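Side-chain contacts in tubulin-like protein CetZ1 (Haloferax volcanii, PDB 4B46), which binds guanine nucleotide and controls cell shape, being essential for developing the rod-shaped cells that swim efficiently: residues 156-161 and 226-231; 74-79 and 116-121; 273-278 and 316-321. All coordinates share one frame; numbering follows the deposited sequence.

The three contacts sample one tubulin-like chain from end to end and illustrate how interface chemistry follows position. Contacts 1 and 2 are neighbours: helix 144-160, which supplies 156-161, also touches helix 111-126, which supplies 116-121, and the two contacts meet through residues such as Val161 and Ala120. Contact 3 lies on the other side of the chain's centre from contact 2, in the C-terminal domain. All are partly buried, with contact 1 the most central. There a small valine pair is supplemented by a water between backbone atoms. Contact 2 joins short apolar side chains with no hydrogen bond, whereas contact 3 adds a tryptophan face covered by an arginine's methylenes.

Contact 1. Residues 156-161 and 226-231; sequences TFVREV and GGVSTV
In Val158 a chi1 of 74° sets CG1 between the backbone N and the carbonyl carbon and sends CG2 out to the far side from N, while in Val228 a chi1 of 173° leaves CG2 opposite the carbonyl carbon. The two CG2 methyls meet, 4.0 Å apart, with the side chains crossing at about a right angle. In the tubulin/FtsZ fold, helix 144-160 of the GTPase domain passes close to the start of strand 228-237. That strand lies beside and parallel to 163-168, to which the helix leads, and the C-terminal part of the helix packs beside the strand start. Leu164 on strand 163-168 touches Val158 and is also joined to Gly227 by a backbone hydrogen bond.

The hydrophobic part is slender. Besides the methyl pair, Val158 CG2 rests 3.9 Å from Gly227 O, a van der Waals approach just before the strand begins. Gly226 has left helical geometry with positive phi, and a beta carbon at Gly227 would collide with Gly226 O, so the backbone entering the strand depends on glycine. The polar part is handled by one water between the two backbones. Val158 O and Val161 O both lie within its donating range, although acceptors elsewhere compete for its two protons. Its link to the strand side is unambiguous in direction: the amide Gly227 N donates to the water oxygen at 3.0 Å.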
ATOM      1  N   THR A 156      -3.208  13.302  -8.768  1.00 19.84           N
ATOM      2  CA  THR A 156      -4.476  13.536  -8.078  1.00 18.05           C
ATOM      3  C   THR A 156      -4.550  12.739  -6.789  1.00 16.52           C
ATOM      4  O   THR A 156      -4.936  13.266  -5.743  1.00 20.43           O
ATOM      5  CB  THR A 156      -5.679  13.154  -8.964  1.00 21.67           C
ATOM      6  OG1 THR A 156      -5.538  13.780 -10.238  1.00 29.30           O
ATOM      7  CG2 THR A 156      -6.992  13.617  -8.323  1.00 19.49           C
ATOM      8  N   PHE A 157      -4.188  11.462  -6.871  1.00 13.67           N
ATOM      9  CA  PHE A 157      -4.249  10.556  -5.717  1.00 16.04           C
ATOM     10  C   PHE A 157      -3.439  11.080  -4.518  1.00 22.46           C
ATOM     11  O   PHE A 157      -3.909  11.050  -3.373  1.00 18.10           O
ATOM     12  CB  PHE A 157      -3.713   9.182  -6.132  1.00 13.85           C
ATOM     13  CG  PHE A 157      -4.218   8.037  -5.302  1.00 13.23           C
ATOM     14  CD1 PHE A 157      -5.196   8.223  -4.338  1.00 16.57           C
ATOM     15  CD2 PHE A 157      -3.731   6.760  -5.514  1.00 15.61           C
ATOM     16  CE1 PHE A 157      -5.666   7.153  -3.587  1.00 16.20           C
ATOM     17  CE2 PHE A 157      -4.191   5.688  -4.764  1.00 21.13           C
ATOM     18  CZ  PHE A 157      -5.160   5.892  -3.789  1.00 15.55           C
ATOM     19  N   VAL A 158      -2.223  11.557  -4.783  1.00 16.41           N
ATOM     20  CA  VAL A 158      -1.331  11.980  -3.706  1.00 16.01           C
ATOM     21  C   VAL A 158      -1.922  13.181  -2.973  1.00 18.65           C
ATOM     22  O   VAL A 158      -1.711  13.359  -1.775  1.00 20.06           O
ATOM     23  CB  VAL A 158       0.111  12.268  -4.221  1.00 15.57           C
ATOM     24  CG1 VAL A 158       0.163  13.574  -4.991  1.00 14.70           C
ATOM     25  CG2 VAL A 158       1.111  12.289  -3.062  1.00 20.55           C
ATOM     26  N   ARG A 159      -2.700  13.982  -3.691  1.00 15.68           N
ATOM     27  CA  ARG A 159      -3.308  15.169  -3.115  1.00 19.82           C
ATOM     28  C   ARG A 159      -4.578  14.872  -2.319  1.00 22.71           C
ATOM     29  O   ARG A 159      -5.019  15.702  -1.526  1.00 21.10           O
ATOM     30  CB  ARG A 159      -3.591  16.204  -4.209  1.00 25.14           C
ATOM     31  CG  ARG A 159      -2.350  16.965  -4.667  1.00 34.70           C
ATOM     32  CD  ARG A 159      -2.553  17.591  -6.039  1.00 46.23           C
ATOM     33  NE  ARG A 159      -1.392  18.358  -6.495  1.00 55.02           N
ATOM     34  CZ  ARG A 159      -0.274  17.827  -6.990  1.00 50.61           C
ATOM     35  NH1 ARG A 159      -0.137  16.511  -7.083  1.00 40.68           N
ATOM     36  NH2 ARG A 159       0.718  18.617  -7.384  1.00 54.52           N
ATOM     37  N   GLU A 160      -5.165  13.694  -2.519  1.00 20.59           N
ATOM     38  CA  GLU A 160      -6.459  13.383  -1.889  1.00 21.73           C
ATOM     39  C   GLU A 160      -6.375  12.447  -0.695  1.00 24.96           C
ATOM     40  O   GLU A 160      -7.375  12.215  -0.026  1.00 22.99           O
ATOM     41  CB  GLU A 160      -7.432  12.775  -2.907  1.00 19.09           C
ATOM     42  CG  GLU A 160      -7.720  13.655  -4.125  1.00 22.53           C
ATOM     43  CD  GLU A 160      -8.331  15.002  -3.777  1.00 24.09           C
ATOM     44  OE1 GLU A 160      -8.828  15.186  -2.645  1.00 25.43           O
ATOM     45  OE2 GLU A 160      -8.317  15.884  -4.652  1.00 34.35           O
ATOM     46  N   VAL A 161      -5.200  11.884  -0.442  1.00 17.26           N
ATOM     47  CA  VAL A 161      -5.010  11.029   0.727  1.00 19.28           C
ATOM     48  C   VAL A 161      -4.149  11.713   1.789  1.00 18.74           C
ATOM     49  O   VAL A 161      -3.428  12.668   1.499  1.00 19.71           O
ATOM     50  CB  VAL A 161      -4.345   9.702   0.349  1.00 17.46           C
ATOM     51  CG1 VAL A 161      -5.295   8.857  -0.499  1.00 18.09           C
ATOM     52  CG2 VAL A 161      -3.024   9.949  -0.392  1.00 13.42           C
ATOM     53  N   GLY A 226       2.391  13.540   5.360  1.00 22.33           N
ATOM     54  CA  GLY A 226       1.837  13.450   4.017  1.00 20.93           C
ATOM     55  C   GLY A 226       2.860  13.157   2.932  1.00 20.15           C
ATOM     56  O   GLY A 226       4.028  12.878   3.212  1.00 22.58           O
ATOM     57  N   GLY A 227       2.419  13.218   1.682  1.00 18.35           N
ATOM     58  CA  GLY A 227       3.300  12.957   0.560  1.00 17.45           C
ATOM     59  C   GLY A 227       3.360  11.483   0.231  1.00 17.71           C
ATOM     60  O   GLY A 227       2.368  10.777   0.348  1.00 17.42           O
ATOM     61  N   VAL A 228       4.543  11.017  -0.158  1.00 18.14           N
ATOM     62  CA  VAL A 228       4.738   9.655  -0.636  1.00 11.58           C
ATOM     63  C   VAL A 228       5.537   8.836   0.371  1.00 11.28           C
ATOM     64  O   VAL A 228       6.504   9.335   0.946  1.00 17.18           O
ATOM     65  CB  VAL A 228       5.504   9.683  -1.981  1.00 19.38           C
ATOM     66  CG1 VAL A 228       5.885   8.285  -2.419  1.00 18.79           C
ATOM     67  CG2 VAL A 228       4.671  10.373  -3.052  1.00 24.92           C
ATOM     68  N   SER A 229       5.145   7.581   0.582  1.00 16.17           N
ATOM     69  CA  SER A 229       5.924   6.680   1.431  1.00 17.42           C
ATOM     70  C   SER A 229       6.410   5.447   0.691  1.00 14.86           C
ATOM     71  O   SER A 229       5.808   5.017  -0.288  1.00 15.47           O
ATOM     72  CB  SER A 229       5.137   6.251   2.665  1.00 13.80           C
ATOM     73  OG  SER A 229       4.791   7.376   3.438  1.00 14.77           O
ATOM     74  N   THR A 230       7.500   4.876   1.187  1.00 15.21           N
ATOM     75  CA  THR A 230       8.085   3.671   0.607  1.00 15.31           C
ATOM     76  C   THR A 230       8.419   2.711   1.745  1.00 16.07           C
ATOM     77  O   THR A 230       8.643   3.134   2.886  1.00 13.97           O
ATOM     78  CB  THR A 230       9.346   4.005  -0.240  1.00 19.45           C
ATOM     79  OG1 THR A 230       9.825   2.827  -0.919  1.00 17.76           O
ATOM     80  CG2 THR A 230      10.475   4.594   0.629  1.00 16.72           C
ATOM     81  N   VAL A 231       8.444   1.416   1.447  1.00 13.44           N
ATOM     82  CA  VAL A 231       8.724   0.425   2.477  1.00 14.87           C
ATOM     83  C   VAL A 231       9.922  -0.470   2.144  1.00 15.20           C
ATOM     84  O   VAL A 231      10.014  -1.013   1.044  1.00 17.57           O
ATOM     85  CB  VAL A 231       7.467  -0.434   2.779  1.00 18.30           C
ATOM     86  CG1 VAL A 231       7.815  -1.651   3.605  1.00 16.98           C
ATOM     87  CG2 VAL A 231       6.418   0.414   3.499  1.00 17.77           C
TER
HETATM   88  O   HOH W   1      -0.384  12.678   0.671  1.00 27.59           O

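Contact 2. Residues 74-79 and 116-121; sequences LGAEIA and APVLAK
Val118 overlaps the small side chains of Ala76 and Ala79, which lie one turn apart on helix 72-81, and its two methyls divide the work. CG1 packs against Ala79, 3.8 Å from Ala79 CB, and it also comes within 3.9 Å of the backbone carbon Ala79 C. CG2 reaches back to the preceding turn, where it sits 3.9 Å from Ala76 O and 4.3 Å from Ala76 CB. A chi1 of 167° produces this division: with CG1 opposite Val118's own backbone N and CG2 opposite its carbonyl carbon, the rotation puts CG1 at Ala79 and CG2 at Ala76.

The general lesson is that short side chains permit close helices. With only methyl groups on one surface and a beta-branched residue on the other, the alpha carbons of Ala79 and Val118 approach to 6.4 Å, and the valine touches main-chain atoms as well as side chains. No hydrogen bond crosses this interface, and the touching side chains are all apolar. Just before Val118, helix 111-126 is kinked at Pro117, whose N makes no bond to the turn before.

Both helices also lean on strand 3-8, since Ala79 and Leu119 both touch Phe8. On the side of helix 72-81 turned from Val118, Glu77 forms a salt bridge with Arg62. The side chain of Ala79 is about 7 Å from that of Thr111, a GTP-binding residue, and about 11 Å from the bound GDP. The pairing lies behind the nucleotide site, consistent with backing the helix that carries Thr111; the GGGTGSG signature of the tubulin/FtsZ GTPase domain runs into the first turn of helix 111-126.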
ATOM      1  N   LEU A  74     -12.778   8.406 -17.906  1.00 22.13           N
ATOM      2  CA  LEU A  74     -14.088   7.778 -17.769  1.00 23.27           C
ATOM      3  C   LEU A  74     -14.191   7.075 -16.418  1.00 25.85           C
ATOM      4  O   LEU A  74     -15.255   7.076 -15.797  1.00 16.89           O
ATOM      5  CB  LEU A  74     -14.355   6.801 -18.923  1.00 20.89           C
ATOM      6  CG  LEU A  74     -15.646   5.972 -18.876  1.00 23.40           C
ATOM      7  CD1 LEU A  74     -16.897   6.859 -18.862  1.00 18.99           C
ATOM      8  CD2 LEU A  74     -15.696   4.996 -20.050  1.00 18.73           C
ATOM      9  N   GLY A  75     -13.080   6.492 -15.963  1.00 19.50           N
ATOM     10  CA  GLY A  75     -13.019   5.866 -14.647  1.00 15.26           C
ATOM     11  C   GLY A  75     -13.336   6.848 -13.535  1.00 21.57           C
ATOM     12  O   GLY A  75     -14.044   6.523 -12.577  1.00 20.04           O
ATOM     13  N   ALA A  76     -12.816   8.064 -13.661  1.00 15.31           N
ATOM     14  CA  ALA A  76     -13.105   9.103 -12.687  1.00 17.19           C
ATOM     15  C   ALA A  76     -14.579   9.535 -12.757  1.00 19.18           C
ATOM     16  O   ALA A  76     -15.211   9.774 -11.734  1.00 20.71           O
ATOM     17  CB  ALA A  76     -12.185  10.303 -12.899  1.00 16.07           C
ATOM     18  N   GLU A  77     -15.117   9.644 -13.963  1.00 17.80           N
ATOM     19  CA  GLU A  77     -16.513  10.045 -14.129  1.00 21.54           C
ATOM     20  C   GLU A  77     -17.489   9.033 -13.530  1.00 23.34           C
ATOM     21  O   GLU A  77     -18.461   9.417 -12.864  1.00 19.93           O
ATOM     22  CB  GLU A  77     -16.833  10.299 -15.612  1.00 20.25           C
ATOM     23  CG  GLU A  77     -16.276  11.617 -16.132  1.00 23.89           C
ATOM     24  CD  GLU A  77     -16.361  11.733 -17.650  1.00 39.46           C
ATOM     25  OE1 GLU A  77     -16.865  10.792 -18.295  1.00 38.08           O
ATOM     26  OE2 GLU A  77     -15.919  12.764 -18.196  1.00 44.76           O
ATOM     27  N   ILE A  78     -17.241   7.742 -13.743  1.00 17.37           N
ATOM     28  CA  ILE A  78     -18.164   6.741 -13.198  1.00 19.49           C
ATOM     29  C   ILE A  78     -18.063   6.656 -11.684  1.00 20.10           C
ATOM     30  O   ILE A  78     -19.071   6.453 -11.005  1.00 19.64           O
ATOM     31  CB  ILE A  78     -18.012   5.331 -13.825  1.00 20.44           C
ATOM     32  CG1 ILE A  78     -16.596   4.795 -13.643  1.00 25.64           C
ATOM     33  CG2 ILE A  78     -18.434   5.345 -15.313  1.00 21.27           C
ATOM     34  CD1 ILE A  78     -16.462   3.308 -13.949  1.00 27.19           C
ATOM     35  N   ALA A  79     -16.855   6.822 -11.149  1.00 18.55           N
ATOM     36  CA  ALA A  79     -16.686   6.852  -9.703  1.00 16.88           C
ATOM     37  C   ALA A  79     -17.458   8.018  -9.090  1.00 17.92           C
ATOM     38  O   ALA A  79     -18.058   7.889  -8.017  1.00 20.44           O
ATOM     39  CB  ALA A  79     -15.186   6.926  -9.324  1.00 15.27           C
ATOM     40  N   ALA A 116      -9.951   5.686  -7.694  1.00 16.87           N
ATOM     41  CA  ALA A 116      -9.331   5.714  -6.366  1.00 13.47           C
ATOM     42  C   ALA A 116      -9.207   7.122  -5.770  1.00 13.80           C
ATOM     43  O   ALA A 116      -9.567   7.316  -4.614  1.00 15.73           O
ATOM     44  CB  ALA A 116      -7.986   4.969  -6.346  1.00 11.44           C
ATOM     45  N   PRO A 117      -8.726   8.114  -6.549  1.00 17.71           N
ATOM     46  CA  PRO A 117      -8.653   9.457  -5.958  1.00 17.09           C
ATOM     47  C   PRO A 117     -10.025  10.050  -5.646  1.00 17.94           C
ATOM     48  O   PRO A 117     -10.152  10.837  -4.701  1.00 16.05           O
ATOM     49  CB  PRO A 117      -7.984  10.292  -7.054  1.00 18.46           C
ATOM     50  CG  PRO A 117      -7.277   9.306  -7.902  1.00 17.60           C
ATOM     51  CD  PRO A 117      -8.153   8.100  -7.908  1.00 16.29           C
ATOM     52  N   VAL A 118     -11.025   9.700  -6.449  1.00 16.21           N
ATOM     53  CA  VAL A 118     -12.385  10.164  -6.223  1.00 19.98           C
ATOM     54  C   VAL A 118     -12.894   9.589  -4.911  1.00 14.30           C
ATOM     55  O   VAL A 118     -13.480  10.300  -4.094  1.00 17.04           O
ATOM     56  CB  VAL A 118     -13.323   9.776  -7.400  1.00 14.72           C
ATOM     57  CG1 VAL A 118     -14.806   9.984  -7.025  1.00 20.26           C
ATOM     58  CG2 VAL A 118     -12.963  10.573  -8.633  1.00 15.03           C
ATOM     59  N   LEU A 119     -12.642   8.306  -4.691  1.00 17.89           N
ATOM     60  CA  LEU A 119     -13.062   7.684  -3.442  1.00 19.96           C
ATOM     61  C   LEU A 119     -12.331   8.289  -2.244  1.00 16.78           C
ATOM     62  O   LEU A 119     -12.961   8.564  -1.210  1.00 16.46           O
ATOM     63  CB  LEU A 119     -12.849   6.167  -3.462  1.00 18.19           C
ATOM     64  CG  LEU A 119     -13.192   5.462  -2.138  1.00 17.14           C
ATOM     65  CD1 LEU A 119     -14.646   5.698  -1.702  1.00 14.46           C
ATOM     66  CD2 LEU A 119     -12.879   3.970  -2.215  1.00 17.52           C
ATOM     67  N   ALA A 120     -11.016   8.492  -2.376  1.00 13.13           N
ATOM     68  CA  ALA A 120     -10.229   9.022  -1.254  1.00 23.23           C
ATOM     69  C   ALA A 120     -10.775  10.369  -0.799  1.00 22.29           C
ATOM     70  O   ALA A 120     -10.926  10.614   0.395  1.00 19.48           O
ATOM     71  CB  ALA A 120      -8.741   9.128  -1.614  1.00 18.52           C
ATOM     72  N   LYS A 121     -11.081  11.231  -1.765  1.00 15.05           N
ATOM     73  CA  LYS A 121     -11.656  12.539  -1.487  1.00 16.51           C
ATOM     74  C   LYS A 121     -13.017  12.412  -0.789  1.00 22.01           C
ATOM     75  O   LYS A 121     -13.298  13.115   0.184  1.00 19.38           O
ATOM     76  CB  LYS A 121     -11.794  13.336  -2.789  1.00 18.69           C
ATOM     77  CG  LYS A 121     -12.153  14.793  -2.567  1.00 30.79           C
ATOM     78  CD  LYS A 121     -12.315  15.544  -3.879  1.00 36.47           C
ATOM     79  CE  LYS A 121     -12.723  16.988  -3.622  1.00 42.73           C
ATOM     80  NZ  LYS A 121     -13.098  17.707  -4.870  1.00 49.53           N
TER

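Contact 3. Residues 273-278 and 316-321; sequences SLVRKA and KWIEEQ
Arg276 lays its aliphatic stem over one face of the Trp317 indole, with CG 3.6 Å from the centroid of the six-membered ring and 16° off its normal, a CH-pi contact. CD follows, 3.8 Å from Trp317 CE2, and even the backbone joins in through Arg276 CA, which touches the six-membered ring at CH2. The charged end behaves differently. A bend at chi3 (-61°) turns the guanidinium back along its own helix, where Ser273 CA covers one of its faces. Its plane stands 71° from that of the indole: the methylenes, not the cation, lie over the ring.

Beside this pair, Val275 CG1 meets Ile318 CD1 at 3.9 Å, the two side chains crossing at about a right angle, and also reaches the indole obliquely. On the ring face opposite Arg276 lies Gln321 CG, one turn further along Trp317's own helix, so the indole is held between two methylene groups. With the indole of Trp317 cut back to an alanine here, the Arg276 stem and Gln321 CG would probably be left facing a gap, and the grip between the helices weakened.

Further out, helices 265-280 and 308-322 run in nearly the same direction, their local axes crossing at -26° and approaching to 10.7 Å. Val275 and Ile318 both touch Leu297 of strand 294-301, so both helices pack on one side of the C-terminal domain's sheet. Branched aliphatics pack on the sheet side, while at the outer margin a large ring meets arginine carbon atoms. With no hydrogen bond between the two segments, the pairing probably relies on shape fit and dispersion, the arginine serving through its carbons rather than its charge.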
ATOM      1  N   SER A 273      21.316  -6.470  11.632  1.00 30.62           N
ATOM      2  CA  SER A 273      21.542  -6.971  10.274  1.00 28.28           C
ATOM      3  C   SER A 273      20.292  -6.911   9.397  1.00 27.57           C
ATOM      4  O   SER A 273      20.360  -6.484   8.246  1.00 24.73           O
ATOM      5  CB  SER A 273      22.093  -8.400  10.302  1.00 31.85           C
ATOM      6  OG  SER A 273      23.464  -8.398  10.660  1.00 46.80           O
ATOM      7  N   LEU A 274      19.156  -7.360   9.930  1.00 27.74           N
ATOM      8  CA  LEU A 274      17.893  -7.256   9.206  1.00 22.38           C
ATOM      9  C   LEU A 274      17.553  -5.803   8.889  1.00 23.65           C
ATOM     10  O   LEU A 274      17.047  -5.497   7.808  1.00 23.38           O
ATOM     11  CB  LEU A 274      16.748  -7.860  10.013  1.00 27.55           C
ATOM     12  CG  LEU A 274      16.486  -9.360   9.974  1.00 31.45           C
ATOM     13  CD1 LEU A 274      15.211  -9.633  10.749  1.00 36.84           C
ATOM     14  CD2 LEU A 274      16.374  -9.883   8.537  1.00 27.06           C
ATOM     15  N   VAL A 275      17.821  -4.921   9.848  1.00 21.63           N
ATOM     16  CA  VAL A 275      17.569  -3.497   9.684  1.00 18.72           C
ATOM     17  C   VAL A 275      18.370  -2.963   8.496  1.00 17.65           C
ATOM     18  O   VAL A 275      17.825  -2.295   7.612  1.00 22.55           O
ATOM     19  CB  VAL A 275      17.907  -2.705  10.979  1.00 24.19           C
ATOM     20  CG1 VAL A 275      17.858  -1.214  10.735  1.00 16.18           C
ATOM     21  CG2 VAL A 275      16.946  -3.076  12.103  1.00 20.68           C
ATOM     22  N   ARG A 276      19.660  -3.279   8.469  1.00 17.36           N
ATOM     23  CA  ARG A 276      20.508  -2.898   7.340  1.00 23.25           C
ATOM     24  C   ARG A 276      20.028  -3.485   6.010  1.00 19.81           C
ATOM     25  O   ARG A 276      19.963  -2.776   5.006  1.00 21.88           O
ATOM     26  CB  ARG A 276      21.974  -3.262   7.600  1.00 25.17           C
ATOM     27  CG  ARG A 276      22.583  -2.497   8.781  1.00 32.72           C
ATOM     28  CD  ARG A 276      24.119  -2.555   8.786  1.00 36.16           C
ATOM     29  NE  ARG A 276      24.618  -3.922   8.902  1.00 34.55           N
ATOM     30  CZ  ARG A 276      24.735  -4.570  10.056  1.00 38.02           C
ATOM     31  NH1 ARG A 276      24.390  -3.970  11.185  1.00 38.02           N
ATOM     32  NH2 ARG A 276      25.190  -5.814  10.081  1.00 41.55           N
ATOM     33  N   LYS A 277      19.681  -4.769   6.007  1.00 21.57           N
ATOM     34  CA  LYS A 277      19.232  -5.435   4.782  1.00 25.66           C
ATOM     35  C   LYS A 277      17.955  -4.813   4.248  1.00 22.25           C
ATOM     36  O   LYS A 277      17.783  -4.667   3.030  1.00 19.47           O
ATOM     37  CB  LYS A 277      19.020  -6.929   5.018  1.00 26.38           C
ATOM     38  CG  LYS A 277      20.306  -7.714   5.139  1.00 34.58           C
ATOM     39  CD  LYS A 277      20.070  -9.049   5.822  1.00 38.34           C
ATOM     40  CE  LYS A 277      21.381  -9.735   6.165  1.00 47.35           C
ATOM     41  NZ  LYS A 277      21.136 -10.969   6.956  1.00 54.98           N
ATOM     42  N   ALA A 278      17.059  -4.438   5.161  1.00 19.95           N
ATOM     43  CA  ALA A 278      15.799  -3.814   4.780  1.00 18.36           C
ATOM     44  C   ALA A 278      16.023  -2.411   4.228  1.00 24.48           C
ATOM     45  O   ALA A 278      15.386  -2.014   3.247  1.00 20.38           O
ATOM     46  CB  ALA A 278      14.835  -3.774   5.969  1.00 22.41           C
ATOM     47  N   LYS A 316      19.057   4.269  15.700  1.00 17.85           N
ATOM     48  CA  LYS A 316      20.211   5.155  15.513  1.00 23.84           C
ATOM     49  C   LYS A 316      20.830   4.987  14.129  1.00 20.51           C
ATOM     50  O   LYS A 316      21.150   5.966  13.458  1.00 23.37           O
ATOM     51  CB  LYS A 316      21.281   4.911  16.579  1.00 27.02           C
ATOM     52  CG  LYS A 316      20.877   5.381  17.962  1.00 36.62           C
ATOM     53  CD  LYS A 316      22.006   5.195  18.959  1.00 33.44           C
ATOM     54  CE  LYS A 316      21.653   5.812  20.299  1.00 43.42           C
ATOM     55  NZ  LYS A 316      22.732   5.572  21.306  1.00 51.43           N
ATOM     56  N   TRP A 317      21.003   3.744  13.707  1.00 18.10           N
ATOM     57  CA  TRP A 317      21.584   3.483  12.394  1.00 21.44           C
ATOM     58  C   TRP A 317      20.696   4.061  11.275  1.00 21.93           C
ATOM     59  O   TRP A 317      21.192   4.676  10.328  1.00 22.00           O
ATOM     60  CB  TRP A 317      21.859   1.986  12.214  1.00 18.23           C
ATOM     61  CG  TRP A 317      22.590   1.645  10.935  1.00 20.22           C
ATOM     62  CD1 TRP A 317      23.945   1.569  10.756  1.00 28.22           C
ATOM     63  CD2 TRP A 317      22.001   1.340   9.663  1.00 23.88           C
ATOM     64  NE1 TRP A 317      24.231   1.234   9.450  1.00 21.69           N
ATOM     65  CE2 TRP A 317      23.055   1.087   8.761  1.00 24.56           C
ATOM     66  CE3 TRP A 317      20.682   1.257   9.199  1.00 22.77           C
ATOM     67  CZ2 TRP A 317      22.833   0.758   7.423  1.00 23.67           C
ATOM     68  CZ3 TRP A 317      20.466   0.925   7.870  1.00 26.59           C
ATOM     69  CH2 TRP A 317      21.539   0.683   6.998  1.00 23.79           C
ATOM     70  N   ILE A 318      19.383   3.901  11.402  1.00 18.06           N
ATOM     71  CA  ILE A 318      18.458   4.468  10.415  1.00 17.00           C
ATOM     72  C   ILE A 318      18.571   5.992  10.360  1.00 19.23           C
ATOM     73  O   ILE A 318      18.539   6.596   9.285  1.00 18.83           O
ATOM     74  CB  ILE A 318      17.000   4.011  10.677  1.00 16.95           C
ATOM     75  CG1 ILE A 318      16.871   2.525  10.336  1.00 17.16           C
ATOM     76  CG2 ILE A 318      15.987   4.844   9.864  1.00 14.39           C
ATOM     77  CD1 ILE A 318      15.581   1.893  10.784  1.00 15.23           C
ATOM     78  N   GLU A 319      18.709   6.616  11.522  1.00 16.37           N
ATOM     79  CA  GLU A 319      18.872   8.059  11.562  1.00 20.77           C
ATOM     80  C   GLU A 319      20.152   8.494  10.829  1.00 19.43           C
ATOM     81  O   GLU A 319      20.150   9.465  10.076  1.00 21.86           O
ATOM     82  CB  GLU A 319      18.865   8.556  13.011  1.00 20.50           C
ATOM     83  CG  GLU A 319      19.384   9.975  13.166  1.00 28.18           C
ATOM     84  CD  GLU A 319      18.563  10.984  12.379  1.00 30.38           C
ATOM     85  OE1 GLU A 319      17.386  10.695  12.054  1.00 33.23           O
ATOM     86  OE2 GLU A 319      19.099  12.070  12.082  1.00 31.69           O
ATOM     87  N   GLU A 320      21.233   7.751  11.037  1.00 20.55           N
ATOM     88  CA  GLU A 320      22.489   7.997  10.333  1.00 23.91           C
ATOM     89  C   GLU A 320      22.332   7.914   8.820  1.00 26.97           C
ATOM     90  O   GLU A 320      22.915   8.710   8.088  1.00 29.39           O
ATOM     91  CB  GLU A 320      23.563   7.007  10.791  1.00 28.48           C
ATOM     92  CG  GLU A 320      23.907   7.133  12.276  1.00 40.66           C
ATOM     93  CD  GLU A 320      24.878   6.071  12.754  1.00 50.17           C
ATOM     94  OE1 GLU A 320      25.803   5.719  11.990  1.00 64.30           O
ATOM     95  OE2 GLU A 320      24.717   5.589  13.896  1.00 48.79           O
ATOM     96  N   GLN A 321      21.530   6.957   8.359  1.00 21.31           N
ATOM     97  CA  GLN A 321      21.378   6.707   6.934  1.00 23.46           C
ATOM     98  C   GLN A 321      20.356   7.617   6.258  1.00 24.41           C
ATOM     99  O   GLN A 321      20.343   7.733   5.037  1.00 27.88           O
ATOM    100  CB  GLN A 321      20.978   5.246   6.701  1.00 21.90           C
ATOM    101  CG  GLN A 321      21.987   4.236   7.232  1.00 22.13           C
ATOM    102  CD  GLN A 321      23.307   4.284   6.489  1.00 24.88           C
ATOM    103  OE1 GLN A 321      23.338   4.459   5.275  1.00 26.73           O
ATOM    104  NE2 GLN A 321      24.406   4.127   7.219  1.00 26.99           N
TER